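Local coordinates for aromatic-ring-hydroxylating dioxygenase beta subunit (Catenulispora acidiphila, PDB 6VW4), which is of unknown function but has an NTF2-like fold, binds the polyketide-type ligand S-DNPA and may take part in polyketide biosynthesis, at the interface of chains A and B. Residues are numbered along the deposited sequence; one frame, centred on the assembly and turned at random. Chains: chain A/B, Aromatic-ring-hydroxylating dioxygenase beta subunit.

Contact 1: the interface of chains A and B. Residues chain A 82-84, 99-101; chain B 16, 19-20, 23.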
loop_
_atom_site.group_PDB
_atom_site.type_symbol
_atom_site.label_atom_id
_atom_site.label_comp_id
_atom_site.label_asym_id
_atom_site.label_seq_id
_atom_site.Cartn_x
_atom_site.Cartn_y
_atom_site.Cartn_z
ATOM N N MET A 82 -5.935 0.294 0.257
ATOM C CA MET A 82 -7.305 0.580 -0.160
ATOM C C MET A 82 -8.265 0.564 1.009
ATOM O O MET A 82 -9.305 -0.063 0.966
ATOM C CB MET A 82 -7.753 -0.362 -1.283
ATOM C CG MET A 82 -6.691 -0.314 -2.497
ATOM S SD MET A 82 -6.228 1.266 -3.327
ATOM C CE MET A 82 -7.746 1.885 -4.026
ATOM N N LEU A 83 -7.924 1.298 2.054
ATOM C CA LEU A 83 -8.763 1.287 3.248
ATOM C C LEU A 83 -9.929 2.259 3.072
ATOM O O LEU A 83 -9.718 3.424 2.720
ATOM C CB LEU A 83 -7.974 1.673 4.502
ATOM C CG LEU A 83 -8.770 1.920 5.813
ATOM C CD1 LEU A 83 -9.321 0.579 6.281
ATOM C CD2 LEU A 83 -7.867 2.509 6.897
ATOM N N ALA A 84 -11.160 1.791 3.313
ATOM C CA ALA A 84 -12.321 2.680 3.441
ATOM C C ALA A 84 -13.020 2.399 4.771
ATOM O O ALA A 84 -13.215 1.239 5.135
ATOM C CB ALA A 84 -13.293 2.503 2.264
ATOM N N ASP A 99 -13.062 -1.692 5.455
ATOM C CA ASP A 99 -12.897 -2.530 4.265
ATOM C C ASP A 99 -11.573 -2.212 3.584
ATOM O O ASP A 99 -11.252 -1.040 3.353
ATOM C CB ASP A 99 -14.028 -2.317 3.255
ATOM C CG ASP A 99 -15.386 -2.758 3.795
ATOM O OD1 ASP A 99 -15.449 -3.886 4.305
ATOM O OD2 ASP A 99 -16.374 -1.996 3.710
ATOM N N PHE A 100 -10.833 -3.250 3.223
ATOM C CA PHE A 100 -9.535 -3.029 2.633
ATOM C C PHE A 100 -9.073 -4.280 1.893
ATOM O O PHE A 100 -9.718 -5.323 1.920
ATOM C CB PHE A 100 -8.530 -2.595 3.727
ATOM C CG PHE A 100 -8.340 -3.605 4.816
ATOM C CD1 PHE A 100 -9.219 -3.660 5.914
ATOM C CD2 PHE A 100 -7.297 -4.503 4.760
ATOM C CE1 PHE A 100 -9.043 -4.587 6.936
ATOM C CE2 PHE A 100 -7.107 -5.469 5.797
ATOM C CZ PHE A 100 -7.980 -5.507 6.875
ATOM N N TYR A 101 -7.935 -4.131 1.212
ATOM C CA TYR A 101 -7.289 -5.178 0.440
ATOM C C TYR A 101 -6.063 -5.646 1.201
ATOM O O TYR A 101 -5.344 -4.842 1.820
ATOM C CB TYR A 101 -6.871 -4.685 -0.963
ATOM C CG TYR A 101 -8.009 -4.366 -1.928
ATOM C CD1 TYR A 101 -9.334 -4.727 -1.639
ATOM C CD2 TYR A 101 -7.754 -3.698 -3.124
ATOM C CE1 TYR A 101 -10.349 -4.457 -2.536
ATOM C CE2 TYR A 101 -8.734 -3.421 -4.006
ATOM C CZ TYR A 101 -10.029 -3.828 -3.725
ATOM O OH TYR A 101 -11.007 -3.525 -4.632
ATOM N N GLN B 16 -9.418 7.731 1.207
ATOM C CA GLN B 16 -10.736 7.132 1.398
ATOM C C GLN B 16 -11.519 7.130 0.097
ATOM O O GLN B 16 -12.196 6.141 -0.241
ATOM C CB GLN B 16 -11.510 7.887 2.485
ATOM C CG GLN B 16 -13.011 7.569 2.544
ATOM C CD GLN B 16 -13.351 6.467 3.569
ATOM O OE1 GLN B 16 -12.461 5.891 4.192
ATOM N NE2 GLN B 16 -14.638 6.174 3.733
ATOM N N ALA B 19 -10.056 4.623 -2.339
ATOM C CA ALA B 19 -10.408 3.272 -1.928
ATOM C C ALA B 19 -11.827 2.920 -2.349
ATOM O O ALA B 19 -12.067 1.863 -2.950
ATOM C CB ALA B 19 -10.270 3.140 -0.413
ATOM N N ARG B 20 -12.788 3.815 -2.071
ATOM C CA ARG B 20 -14.180 3.546 -2.457
ATOM C C ARG B 20 -14.319 3.424 -3.975
ATOM O O ARG B 20 -14.938 2.482 -4.469
ATOM C CB ARG B 20 -15.117 4.648 -1.937
ATOM C CG ARG B 20 -15.220 4.751 -0.430
ATOM C CD ARG B 20 -16.392 4.001 0.152
ATOM N NE ARG B 20 -16.800 4.577 1.439
ATOM C CZ ARG B 20 -17.050 3.874 2.545
ATOM N NH1 ARG B 20 -16.948 2.542 2.547
ATOM N NH2 ARG B 20 -17.400 4.507 3.659
ATOM N N HIS B 23 -12.972 0.003 -4.939
ATOM C CA HIS B 23 -13.823 -1.107 -4.501
ATOM C C HIS B 23 -14.963 -1.318 -5.493
ATOM O O HIS B 23 -15.288 -2.455 -5.861
ATOM C CB HIS B 23 -14.381 -0.881 -3.087
ATOM C CG HIS B 23 -13.338 -0.920 -1.995
ATOM N ND1 HIS B 23 -13.573 -0.450 -0.716
ATOM C CD2 HIS B 23 -12.049 -1.361 -1.999
ATOM C CE1 HIS B 23 -12.479 -0.596 0.016
ATOM N NE2 HIS B 23 -11.544 -1.153 -0.736
#

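Contact 2: the interface of chains A and B. Residues chain A 81-82, 101-103, 117; chain B 78-81.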
loop_
_atom_site.group_PDB
_atom_site.type_symbol
_atom_site.label_atom_id
_atom_site.label_comp_id
_atom_site.label_asym_id
_atom_site.label_seq_id
_atom_site.Cartn_x
_atom_site.Cartn_y
_atom_site.Cartn_z
ATOM N N THR A 81 -3.797 -2.349 1.644
ATOM C CA THR A 81 -4.052 -1.089 0.932
ATOM C C THR A 81 -5.560 -0.863 0.795
ATOM O O THR A 81 -6.365 -1.744 1.107
ATOM C CB THR A 81 -3.405 -1.088 -0.468
ATOM O OG1 THR A 81 -3.971 -2.158 -1.243
ATOM C CG2 THR A 81 -1.891 -1.229 -0.402
ATOM N N MET A 82 -5.935 0.294 0.257
ATOM C CA MET A 82 -7.305 0.580 -0.160
ATOM C C MET A 82 -8.265 0.564 1.009
ATOM O O MET A 82 -9.305 -0.063 0.966
ATOM C CB MET A 82 -7.753 -0.362 -1.283
ATOM C CG MET A 82 -6.691 -0.314 -2.497
ATOM S SD MET A 82 -6.228 1.266 -3.327
ATOM C CE MET A 82 -7.746 1.885 -4.026
ATOM N N TYR A 101 -7.935 -4.131 1.212
ATOM C CA TYR A 101 -7.289 -5.178 0.440
ATOM C C TYR A 101 -6.063 -5.646 1.201
ATOM O O TYR A 101 -5.344 -4.842 1.820
ATOM C CB TYR A 101 -6.871 -4.685 -0.963
ATOM C CG TYR A 101 -8.009 -4.366 -1.928
ATOM C CD1 TYR A 101 -9.334 -4.727 -1.639
ATOM C CD2 TYR A 101 -7.754 -3.698 -3.124
ATOM C CE1 TYR A 101 -10.349 -4.457 -2.536
ATOM C CE2 TYR A 101 -8.734 -3.421 -4.006
ATOM C CZ TYR A 101 -10.029 -3.828 -3.725
ATOM O OH TYR A 101 -11.007 -3.525 -4.632
ATOM N N THR A 102 -5.827 -6.944 1.143
ATOM C CA THR A 102 -4.587 -7.532 1.614
ATOM C C THR A 102 -3.903 -8.236 0.458
ATOM O O THR A 102 -4.565 -8.888 -0.350
ATOM C CB THR A 102 -4.799 -8.554 2.744
ATOM O OG1 THR A 102 -5.458 -7.905 3.825
ATOM C CG2 THR A 102 -3.439 -9.040 3.239
ATOM N N LEU A 103 -2.585 -8.089 0.393
ATOM C CA LEU A 103 -1.713 -8.903 -0.435
ATOM C C LEU A 103 -0.717 -9.666 0.440
ATOM O O LEU A 103 0.075 -9.051 1.162
ATOM C CB LEU A 103 -0.962 -8.025 -1.432
ATOM C CG LEU A 103 -0.101 -8.820 -2.426
ATOM C CD1 LEU A 103 -0.954 -9.690 -3.301
ATOM C CD2 LEU A 103 0.761 -7.903 -3.287
ATOM N N SER A 117 -4.417 -12.527 -3.102
ATOM C CA SER A 117 -5.050 -11.244 -2.926
ATOM C C SER A 117 -6.357 -11.471 -2.177
ATOM O O SER A 117 -7.117 -12.367 -2.534
ATOM C CB SER A 117 -5.266 -10.617 -4.301
ATOM O OG SER A 117 -6.329 -9.714 -4.345
ATOM N N HIS B 78 -6.829 -3.361 -7.615
ATOM C CA HIS B 78 -5.922 -2.245 -7.825
ATOM C C HIS B 78 -5.437 -1.784 -6.470
ATOM O O HIS B 78 -6.243 -1.302 -5.661
ATOM C CB HIS B 78 -6.608 -1.072 -8.517
ATOM C CG HIS B 78 -6.994 -1.366 -9.915
ATOM N ND1 HIS B 78 -8.091 -2.127 -10.230
ATOM C CD2 HIS B 78 -6.416 -1.021 -11.088
ATOM C CE1 HIS B 78 -8.166 -2.253 -11.544
ATOM N NE2 HIS B 78 -7.173 -1.573 -12.086
ATOM N N MET B 79 -4.131 -1.869 -6.244
ATOM C CA MET B 79 -3.523 -1.444 -4.991
ATOM C C MET B 79 -2.788 -0.138 -5.172
ATOM O O MET B 79 -1.762 -0.090 -5.869
ATOM C CB MET B 79 -2.554 -2.511 -4.501
ATOM C CG MET B 79 -3.292 -3.638 -3.894
ATOM S SD MET B 79 -2.402 -5.179 -4.032
ATOM C CE MET B 79 -3.747 -6.239 -3.400
ATOM N N PHE B 80 -3.245 0.871 -4.453
ATOM C CA PHE B 80 -2.654 2.182 -4.539
ATOM C C PHE B 80 -1.640 2.337 -3.418
ATOM O O PHE B 80 -1.916 1.955 -2.282
ATOM C CB PHE B 80 -3.744 3.225 -4.431
ATOM C CG PHE B 80 -4.626 3.357 -5.643
ATOM C CD1 PHE B 80 -4.589 2.441 -6.667
ATOM C CD2 PHE B 80 -5.541 4.424 -5.731
ATOM C CE1 PHE B 80 -5.405 2.596 -7.780
ATOM C CE2 PHE B 80 -6.353 4.576 -6.833
ATOM C CZ PHE B 80 -6.293 3.659 -7.855
ATOM N N THR B 81 -0.470 2.920 -3.727
ATOM C CA THR B 81 0.453 3.342 -2.664
ATOM C C THR B 81 1.155 4.641 -3.069
ATOM O O THR B 81 1.036 5.099 -4.208
ATOM C CB THR B 81 1.510 2.259 -2.369
ATOM O OG1 THR B 81 2.281 2.024 -3.559
ATOM C CG2 THR B 81 0.884 0.960 -1.883
HETATM O O HOH W 1 -4.128 2.444 -0.193
#

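Contact 1: the interface of chains A and B
B:His23, on helix 8-26, points its imidazole tip at the surface formed by strands 75-86 and 96-108 of chain A, where A:Met82, A:Asp99 and A:Tyr101 meet it. Its CG lies anti to its own carbonyl carbon (chi1 -68°), which carries the ring from the helix toward chain A. The polar part of the contact is modest. The ring nitrogen NE2 gives a weak hydrogen bond to the backbone O of A:Met82, 3.0 Å away and bent to 125° at the hydrogen. Histidine suits this place because a flat, narrow ring can carry an N-H at its tip while its CD2 side lies against the tyrosine ring and CE1 faces the carbonyl oxygens of A:Met82 and A:Asp99. An alanine here would probably leave the A:Met82 carbonyl without this donor and open a gap beside the A:Tyr101 ring.

Van der Waals contact does most of the remaining work. The side chains of A:Tyr101 and B:His23 pass one another head to tail, with CE1 of the tyrosine ring 3.6 Å from CD2 of the imidazole. The phenol oxygen OH of A:Tyr101 reaches the same CD2. Within chain B, the backbone O of B:Ala19, one helical turn earlier, lies 3.2 Å above one face of the imidazole, toward its rim. The short side chains of B:Ala19 and A:Ala84 probably let helix and strand come close: CB of B:Ala19 is 3.2 Å from the backbone O of A:Leu83, and A:Ala84 turns its CB toward CE1 of B:His23. The methyl CE of A:Met82 packs 3.7 Å from CA of B:Ala19. The amide oxygen OE1 of B:Gln16 approaches CA of A:Ala84 to 3.3 Å.

Charge plays at most a distant part. B:Arg20 is poorly ordered, and any attraction would probably be weak, its guanidinium NH1 staying 4.7 Å from the carboxylate OD2 of A:Asp99.

Contact 2: the interface of chains A and B
Two bends in A:Met82, at chi2 (-56°) and chi3 (-61°), fold its thioether over B:Phe80, whereas B:Met79 runs extended beyond CG (chi3 -172°) and carries its methyl to A:Leu103. The same residue type thus serves in two shapes, because an unbranched, flexible chain can either curl over a ring or reach along a sheet.

At the bend, the sulfur SD of A:Met82 sits 3.2 Å from the backbone N of B:Phe80, a weak hydrogen bond, and also 3.4 Å from CB of the same residue. Beyond the sulfur, the methyl CE rests over one face of the phenyl ring, 3.9 Å from the B:Phe80 centroid and offset toward the rim. This CH-pi contact suits a soft methyl next to sulfur and a broad aromatic face. Nearer the backbone, CG of A:Met82 lies 3.3 Å from the carbonyl O of B:His78, which CE2 of A:Tyr101 also approaches.

A water ties the backbones together beside the thioether. It lies 2.8 Å from the N of A:Met82, in a nearly straight bond, and 3.1 Å from the O of B:Phe80, so one molecule links polar main-chain groups that do not meet directly.

Elsewhere the packing is mostly apolar. CE of B:Met79 touches CB of A:Leu103 at 3.8 Å, while nearer its backbone the same side chain crosses that of A:Thr81 at about a right angle, with the hydroxyl OG1 of A:Thr81 beside it. A:Thr81 also faces its own counterpart: the CG2 methyls of A:Thr81 and B:Thr81 are 3.8 Å apart, and the short, branched side chain of threonine probably lets the strands come close there.

Together these contacts join sheet to sheet between two copies of the protein, and may help hold the deposited assembly together.

The C-alpha centres of contact 1 and contact 2 lie about 8 Å apart, so they are neighbouring parts of one interface. Both use strands 75-86 and 96-108 of chain A and share A:Met82 and A:Tyr101. What changes is the partner in chain B: helix 8-26 in contact 1, strand 75-86 in contact 2. A:Met82 bridges the two: its carbonyl faces the helix, its sulfur the strand, and its methyl CE touches both. Strand 75-86 thus enters the interface from both copies in contact 2, although the whole interface is not an exact two-fold. The structure alone does not show whether the three-copy assembly is the biological form.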